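Local coordinates for protein geranyltranstransferase (Thermotoga maritima, PDB 2FTZ) that probably catalyses the condensation of geranyl diphosphate with isopentenyl diphosphate to make farnesyl diphosphate, at residues A[55-60]-A[268-273]; A[20-25]-A[71-76]; A[86-91]-A[107-112]. All coordinates share one frame; numbering follows the deposited sequence. Where two conformers were deposited one is given.

Contact 1: A[55-60]-A[268-273]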
# COMPACT_ATOMS: atom_id res chain seq x y z
N LEU A 55 -9.21 0.16 -20.71
CA LEU A 55 -9.43 1.15 -21.74
C LEU A 55 -10.42 0.69 -22.82
O LEU A 55 -11.26 1.47 -23.29
CB LEU A 55 -8.11 1.57 -22.39
CG LEU A 55 -7.13 2.33 -21.49
CD1 LEU A 55 -5.85 2.56 -22.33
CD2 LEU A 55 -7.73 3.68 -20.98
N THR A 56 -10.32 -0.57 -23.20
CA THR A 56 -11.18 -1.16 -24.20
C THR A 56 -12.63 -1.28 -23.69
O THR A 56 -13.60 -0.95 -24.41
CB THR A 56 -10.59 -2.50 -24.67
OG1 THR A 56 -9.24 -2.25 -25.12
CG2 THR A 56 -11.38 -3.04 -25.81
N LEU A 57 -12.81 -1.72 -22.46
CA LEU A 57 -14.15 -1.82 -21.88
C LEU A 57 -14.77 -0.43 -21.79
O LEU A 57 -15.94 -0.23 -22.15
CB LEU A 57 -14.10 -2.44 -20.50
CG LEU A 57 -14.13 -3.97 -20.41
CD1 LEU A 57 -13.74 -4.40 -18.96
CD2 LEU A 57 -15.49 -4.50 -20.80
N GLY A 58 -13.98 0.53 -21.35
CA GLY A 58 -14.48 1.91 -21.22
C GLY A 58 -14.89 2.52 -22.55
O GLY A 58 -15.90 3.22 -22.62
N GLU A 59 -14.12 2.25 -23.60
CA GLU A 59 -14.50 2.64 -24.95
C GLU A 59 -15.86 2.04 -25.35
O GLU A 59 -16.73 2.72 -25.87
CB GLU A 59 -13.48 2.16 -25.97
CG GLU A 59 -12.15 2.82 -25.93
CD GLU A 59 -11.25 2.41 -27.10
OE1 GLU A 59 -11.76 2.30 -28.22
OE2 GLU A 59 -10.03 2.22 -26.89
N ASP A 60 -16.00 0.74 -25.18
CA ASP A 60 -17.26 0.06 -25.46
C ASP A 60 -18.44 0.72 -24.73
O ASP A 60 -19.55 0.74 -25.24
CB ASP A 60 -17.17 -1.40 -25.03
CG ASP A 60 -16.54 -2.31 -26.09
OD1 ASP A 60 -16.74 -2.08 -27.30
OD2 ASP A 60 -15.94 -3.35 -25.67
N PHE A 268 -18.17 -5.14 -27.87
CA PHE A 268 -17.52 -5.78 -29.03
C PHE A 268 -16.02 -5.55 -29.14
O PHE A 268 -15.29 -6.45 -29.55
CB PHE A 268 -18.23 -5.41 -30.34
CG PHE A 268 -19.59 -6.03 -30.43
CD1 PHE A 268 -19.71 -7.40 -30.48
CD2 PHE A 268 -20.72 -5.25 -30.29
CE1 PHE A 268 -20.97 -8.00 -30.51
CE2 PHE A 268 -21.98 -5.83 -30.31
CZ PHE A 268 -22.10 -7.21 -30.42
N ARG A 269 -15.53 -4.36 -28.76
CA ARG A 269 -14.07 -4.14 -28.78
C ARG A 269 -13.35 -5.06 -27.78
O ARG A 269 -12.32 -5.67 -28.06
CB ARG A 269 -13.73 -2.69 -28.47
CG ARG A 269 -14.29 -1.67 -29.47
CD ARG A 269 -13.90 -0.28 -28.96
NE ARG A 269 -14.46 0.84 -29.74
CZ ARG A 269 -13.76 1.64 -30.55
NH1 ARG A 269 -12.45 1.47 -30.74
NH2 ARG A 269 -14.39 2.63 -31.17
N THR A 270 -13.97 -5.20 -26.62
CA THR A 270 -13.47 -6.06 -25.55
C THR A 270 -13.54 -7.50 -26.01
O THR A 270 -12.61 -8.25 -25.80
CB THR A 270 -14.25 -5.84 -24.28
OG1 THR A 270 -14.23 -4.42 -23.93
CG2 THR A 270 -13.73 -6.70 -23.14
N LEU A 271 -14.64 -7.87 -26.65
CA LEU A 271 -14.77 -9.26 -27.16
C LEU A 271 -13.61 -9.60 -28.10
O LEU A 271 -12.99 -10.67 -28.01
CB LEU A 271 -16.11 -9.44 -27.87
CG LEU A 271 -16.47 -10.83 -28.39
CD1 LEU A 271 -16.58 -11.81 -27.23
CD2 LEU A 271 -17.76 -10.81 -29.23
N PHE A 272 -13.32 -8.71 -29.05
CA PHE A 272 -12.25 -8.97 -29.99
C PHE A 272 -10.86 -8.98 -29.35
O PHE A 272 -10.03 -9.82 -29.70
CB PHE A 272 -12.34 -8.03 -31.17
CG PHE A 272 -13.40 -8.46 -32.17
CD1 PHE A 272 -14.72 -8.21 -31.94
CD2 PHE A 272 -13.05 -9.22 -33.27
CE1 PHE A 272 -15.71 -8.62 -32.83
CE2 PHE A 272 -14.03 -9.64 -34.17
CZ PHE A 272 -15.36 -9.34 -33.94
N LEU A 273 -10.66 -8.13 -28.37
CA LEU A 273 -9.42 -8.13 -27.56
C LEU A 273 -9.25 -9.49 -26.87
O LEU A 273 -8.19 -10.12 -26.93
CB LEU A 273 -9.47 -6.99 -26.53
CG LEU A 273 -8.25 -6.92 -25.58
CD1 LEU A 273 -7.03 -6.53 -26.37
CD2 LEU A 273 -8.48 -5.93 -24.46
O HOH W 1 -18.85 -2.10 -28.77

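Contact 2: A[20-25]-A[71-76]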
# COMPACT_ATOMS: atom_id res chain seq x y z
N GLU A 20 3.02 6.64 -21.74
CA GLU A 20 3.29 8.08 -21.55
C GLU A 20 2.87 8.59 -20.16
O GLU A 20 3.63 9.31 -19.48
CB GLU A 20 2.55 8.89 -22.63
CG GLU A 20 2.93 10.32 -22.70
CD GLU A 20 2.31 11.03 -23.93
OE1 GLU A 20 1.46 10.42 -24.63
OE2 GLU A 20 2.68 12.20 -24.18
N ARG A 21 1.70 8.17 -19.70
CA ARG A 21 1.22 8.55 -18.38
C ARG A 21 2.09 7.94 -17.29
O ARG A 21 2.40 8.60 -16.29
CB ARG A 21 -0.24 8.12 -18.19
CG ARG A 21 -0.83 8.51 -16.84
CD ARG A 21 -0.79 10.00 -16.55
NE ARG A 21 -1.66 10.75 -17.44
CZ ARG A 21 -2.99 10.76 -17.38
NH1 ARG A 21 -3.66 10.05 -16.47
NH2 ARG A 21 -3.67 11.51 -18.24
N ILE A 22 2.46 6.68 -17.46
CA ILE A 22 3.36 6.02 -16.51
C ILE A 22 4.69 6.75 -16.41
O ILE A 22 5.19 7.00 -15.29
CB ILE A 22 3.58 4.55 -16.90
CG1 ILE A 22 2.31 3.75 -16.57
CG2 ILE A 22 4.82 3.94 -16.13
CD1 ILE A 22 2.40 2.32 -17.13
N ARG A 23 5.27 7.11 -17.54
CA ARG A 23 6.52 7.89 -17.51
C ARG A 23 6.35 9.27 -16.83
O ARG A 23 7.23 9.71 -16.10
CB ARG A 23 7.12 7.97 -18.91
CG ARG A 23 7.70 6.64 -19.39
CD ARG A 23 8.53 6.80 -20.66
NE ARG A 23 9.10 5.53 -21.11
CZ ARG A 23 10.16 4.91 -20.58
NH1 ARG A 23 10.83 5.41 -19.55
NH2 ARG A 23 10.57 3.76 -21.12
N GLU A 24 5.21 9.93 -17.01
CA GLU A 24 4.93 11.20 -16.32
C GLU A 24 4.86 11.04 -14.81
O GLU A 24 5.47 11.84 -14.03
CB GLU A 24 3.59 11.80 -16.81
CG GLU A 24 3.62 12.48 -18.17
CD GLU A 24 2.22 12.67 -18.79
OE1 GLU A 24 1.21 12.32 -18.14
OE2 GLU A 24 2.14 13.15 -19.95
N ILE A 25 4.08 10.05 -14.36
CA ILE A 25 3.93 9.82 -12.94
C ILE A 25 5.23 9.40 -12.25
O ILE A 25 5.48 9.77 -11.11
CB ILE A 25 2.83 8.75 -12.68
CG1 ILE A 25 1.47 9.28 -13.14
CG2 ILE A 25 2.79 8.36 -11.19
CD1 ILE A 25 0.41 8.17 -13.20
N VAL A 71 -7.84 5.01 -13.99
CA VAL A 71 -8.02 3.64 -13.56
C VAL A 71 -6.98 2.68 -14.17
O VAL A 71 -6.39 1.88 -13.46
CB VAL A 71 -9.41 3.13 -13.88
CG1 VAL A 71 -9.52 1.64 -13.55
CG2 VAL A 71 -10.47 3.95 -13.13
N ALA A 72 -6.80 2.78 -15.48
CA ALA A 72 -5.92 1.86 -16.22
C ALA A 72 -4.49 1.98 -15.67
O ALA A 72 -3.82 0.98 -15.44
CB ALA A 72 -5.95 2.19 -17.73
N VAL A 73 -4.03 3.22 -15.48
CA VAL A 73 -2.68 3.47 -14.96
C VAL A 73 -2.55 2.99 -13.52
O VAL A 73 -1.54 2.40 -13.16
CB VAL A 73 -2.29 4.94 -15.05
CG1 VAL A 73 -0.99 5.20 -14.30
CG2 VAL A 73 -2.13 5.32 -16.54
N ALA A 74 -3.56 3.24 -12.70
CA ALA A 74 -3.57 2.70 -11.33
C ALA A 74 -3.39 1.19 -11.27
O ALA A 74 -2.56 0.66 -10.50
CB ALA A 74 -4.85 3.08 -10.62
N VAL A 75 -4.15 0.48 -12.09
CA VAL A 75 -4.05 -0.98 -12.12
C VAL A 75 -2.65 -1.45 -12.54
O VAL A 75 -2.10 -2.38 -11.93
CB VAL A 75 -5.18 -1.59 -12.97
CG1 VAL A 75 -4.85 -3.00 -13.33
CG2 VAL A 75 -6.53 -1.52 -12.17
N GLU A 76 -2.05 -0.78 -13.51
CA GLU A 76 -0.75 -1.19 -13.97
C GLU A 76 0.36 -0.91 -12.93
O GLU A 76 1.29 -1.68 -12.78
CB GLU A 76 -0.42 -0.50 -15.27
CG GLU A 76 0.81 -1.09 -16.00
CD GLU A 76 0.72 -2.57 -16.42
OE1 GLU A 76 -0.30 -3.31 -16.28
OE2 GLU A 76 1.79 -3.07 -16.79

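Contact 3: A[86-91]-A[107-112]. With EDO (1,2-ethanediol), chain F; EDO (1,2-ethanediol), chain G.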
# COMPACT_ATOMS: atom_id res chain seq x y z
N ASP A 86 6.83 -9.82 -5.06
CA ASP A 86 6.89 -11.29 -5.35
C ASP A 86 8.31 -11.76 -5.66
O ASP A 86 8.70 -12.88 -5.27
CB ASP A 86 5.89 -11.62 -6.47
CG ASP A 86 5.65 -13.10 -6.63
OD1 ASP A 86 5.13 -13.73 -5.67
OD2 ASP A 86 5.95 -13.63 -7.72
N ASP A 87 9.08 -10.94 -6.40
CA ASP A 87 10.45 -11.31 -6.84
C ASP A 87 11.46 -11.29 -5.72
O ASP A 87 12.53 -11.91 -5.81
CB ASP A 87 10.99 -10.35 -7.94
CG ASP A 87 10.33 -10.54 -9.31
OD1 ASP A 87 9.62 -11.56 -9.55
OD2 ASP A 87 10.54 -9.63 -10.16
N LEU A 88 11.14 -10.57 -4.64
CA LEU A 88 12.12 -10.38 -3.57
C LEU A 88 12.64 -11.70 -3.00
O LEU A 88 11.92 -12.72 -3.02
CB LEU A 88 11.58 -9.48 -2.43
CG LEU A 88 11.33 -8.00 -2.76
CD1 LEU A 88 10.59 -7.28 -1.60
CD2 LEU A 88 12.64 -7.26 -3.15
N PRO A 89 13.89 -11.68 -2.49
CA PRO A 89 14.50 -12.91 -2.00
C PRO A 89 13.65 -13.74 -1.00
O PRO A 89 13.65 -14.95 -1.13
CB PRO A 89 15.80 -12.41 -1.36
CG PRO A 89 16.15 -11.16 -2.15
CD PRO A 89 14.81 -10.53 -2.35
N PRO A 90 12.95 -13.10 -0.02
CA PRO A 90 12.12 -13.89 0.93
C PRO A 90 10.92 -14.56 0.29
O PRO A 90 10.32 -15.47 0.87
CB PRO A 90 11.62 -12.84 1.93
CG PRO A 90 12.34 -11.58 1.64
CD PRO A 90 12.90 -11.66 0.26
N ILE A 91 10.51 -14.07 -0.86
CA ILE A 91 9.32 -14.57 -1.51
C ILE A 91 9.82 -15.50 -2.61
O ILE A 91 10.21 -16.62 -2.30
CB ILE A 91 8.38 -13.45 -2.00
CG1 ILE A 91 8.06 -12.47 -0.84
CG2 ILE A 91 7.05 -14.07 -2.59
CD1 ILE A 91 7.41 -13.14 0.41
N TYR A 107 19.01 -2.69 -8.01
CA TYR A 107 19.07 -1.59 -7.06
C TYR A 107 19.33 -1.96 -5.61
O TYR A 107 19.61 -1.07 -4.81
CB TYR A 107 17.76 -0.82 -7.11
CG TYR A 107 17.61 -0.11 -8.42
CD1 TYR A 107 18.25 1.13 -8.65
CD2 TYR A 107 16.90 -0.69 -9.45
CE1 TYR A 107 18.14 1.75 -9.85
CE2 TYR A 107 16.77 -0.07 -10.66
CZ TYR A 107 17.40 1.14 -10.86
OH TYR A 107 17.27 1.71 -12.09
N GLY A 108 19.21 -3.24 -5.24
CA GLY A 108 19.35 -3.63 -3.84
C GLY A 108 17.99 -4.00 -3.31
O GLY A 108 16.97 -3.51 -3.79
N GLU A 109 17.97 -4.88 -2.32
CA GLU A 109 16.74 -5.35 -1.73
C GLU A 109 16.01 -4.27 -0.96
O GLU A 109 14.79 -4.25 -0.94
CB GLU A 109 17.07 -6.48 -0.77
CG GLU A 109 15.91 -7.23 -0.25
CD GLU A 109 16.33 -8.59 0.39
OE1 GLU A 109 17.52 -9.02 0.23
OE2 GLU A 109 15.46 -9.18 1.04
N ASP A 110 16.77 -3.38 -0.31
CA ASP A 110 16.19 -2.24 0.41
C ASP A 110 15.43 -1.32 -0.55
O ASP A 110 14.26 -0.95 -0.32
CB ASP A 110 17.29 -1.46 1.20
CG ASP A 110 18.58 -1.10 0.37
OD1 ASP A 110 18.81 -1.52 -0.81
OD2 ASP A 110 19.42 -0.38 0.96
N ILE A 111 16.10 -0.96 -1.64
CA ILE A 111 15.53 -0.05 -2.61
C ILE A 111 14.33 -0.69 -3.27
O ILE A 111 13.30 -0.02 -3.47
CB ILE A 111 16.56 0.36 -3.64
CG1 ILE A 111 17.72 1.13 -2.98
CG2 ILE A 111 15.95 1.24 -4.74
CD1 ILE A 111 17.29 2.38 -2.21
N ALA A 112 14.43 -1.98 -3.60
CA ALA A 112 13.34 -2.69 -4.26
C ALA A 112 12.08 -2.77 -3.37
O ALA A 112 10.95 -2.60 -3.85
CB ALA A 112 13.78 -4.10 -4.73
C1 EDO F . 21.10 -5.66 -0.31
O1 EDO F . 20.55 -6.01 -1.59
C2 EDO F . 20.65 -4.25 0.07
O2 EDO F . 19.86 -4.33 1.27
C1 EDO G . 20.79 2.05 -0.69
O1 EDO G . 21.50 0.91 -0.20
C2 EDO G . 21.48 2.56 -1.93
O2 EDO G . 22.18 1.46 -2.52

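Contact 1: A[55-60]-A[268-273]
Asp60, on the last turn of helix 49-61, holds its carboxylate against the first turn of helix 268-273. In this all-alpha polyprenyl synthase fold the two helices pack nearly antiparallel, their segment axes 8.1 Å apart at 150°. Asp60 OD2 accepts twice, from Thr270 OG1 at 2.7 Å on its anti side and from Thr270 N at 2.9 Å on its syn side, both somewhat out of the carboxylate plane. Asp60 OD1 uses its syn lone pair for Arg269 N at 3.0 Å, so three bonds fix the rotation of the group, and the helix start would probably stabilise its charge. Beside it the packing is close: Thr56 CG2, anti to its backbone N, presses on Arg269 C at 3.4 Å, and Leu57 CD2 lies 3.7 Å from Thr270 CG2. Thr56 OG1 bonds instead to Leu52 O and Lys14. The solvent side is looser. There the extended Arg269 chain crosses Glu59 at about a right angle, and Glu59 OE1 lies over a guanidinium face in a salt bridge to NH1, a doubtful tie because Arg269 was deposited in two conformers. At the helix start a water donates to Asp60 OD1 at 2.6 Å and accepts from Phe268 N.

Contact 2: A[20-25]-A[71-76]
Val73 presents its two methyls to helix 19-26, CG1 chiefly to Ile25, CG2 to Arg21. The segment axes are 10.4 Å apart and inclined at 67°, and Ile22 and Val73 have the nearest CA atoms, at 6.7 Å. With Val73 CG1 anti to the backbone N (chi1 171°), that methyl faces Ile25: the two side chains meet tip to tip, and Ile25 CD1 stands 3.5 Å from Val73 CG1, tighter than usual van der Waals contact. The other methyl meets an aliphatic stem lying across it. Arg21 crosses Val73 at about a right angle, so that Arg21 CG rests 3.5 Å from Val73 CG2, with Arg21 CB a little farther off. Beyond CG the arginine bends at chi2 (58°) and again at chi3, and its NH1 forms a salt bridge with Asp70, a second link between the same two helices. One turn after Val73 the approach is oblique: Ile22 CD1 touches Glu76 CG at 3.9 Å, an aliphatic contact; the Glu76 chain bends at chi2, and its OE2 is salt-bridged to Arg48. An alanine in place of Val73 would probably open a gap between Arg21 CG and Ile25 CD1 and leave the isoleucine tip without its mate, freer to turn. Gln126 of helix 109-127 also touches Ile25. Arg48 belongs to the Gly-Gly-Lys-Arg sequence that in polyprenyl synthases generally binds isopentenyl diphosphate. On the strength of that sequence, this inclined crossing of an N-terminal helix over a core helix probably borders the homoallylic substrate site of the all-alpha prenyl synthase fold.

Contact 3: A[86-91]-A[107-112]
Glu109 and the Pro89-Pro90 pair meet tip to tip, where the loop of the first aspartate-rich motif (Asp86, Asp87 and Asp92) faces the start of helix 109-127. Glu109 CB lies 3.6 Å from O1 of a bound ethanediol, probably from the crystallisation liquor, which also accepts from Glu109 N at 2.9 Å. With CG anti to the backbone N (chi1 -170°), Glu109 CG leaves the diol and comes to 4.1 Å from Pro89 CD. The chain runs on extended, and Glu109 CD reaches 3.6 Å from Pro89 CG. At the tip the oxygens divide: OE1 lies 3.5 Å from Pro89 CG, OE2 3.6 Å from Pro90 CD. Deeper in, Leu88 CD2 packs on Ala112 CB at 3.7 Å. The turn carrying the prolines, type I from Leu88 to Ile91, closes with Ile91 N bonded to Leu88 O. Pro90 also packs on Glu109 of the second subunit, and the Glu109 OE2 atoms of the two subunits come close as like charges. In this family the motif typically binds diphosphate through magnesium. Proline nitrogens have no N-H to offer, so the carboxylate meets only ring carbons across this contact, and the like charge nearby would probably favour its protonation.

Overall arrangement
From the N terminus, helix 19-26 opens contact 2, and helix 49-61 opens contact 1 before contact 2 closes at helix 69-87, so the two cross along the chain. They also touch, Leu55 CG lying 3.9 Å from Ala72 CB. Contact 3 follows contact 2 in series: it opens at the C-terminal end of helix 69-87 and closes a short loop at helix 109-127. It is nested inside the long loop that contact 1 completes at helix 268-273. Contacts 1 and 3 lie on opposite sides of the chain's centre, their centres about 36 Å apart. The three contacts tie helix 19-26, the C-terminal part of the chain and the aspartate-rich loop near the subunit interface to the helical core.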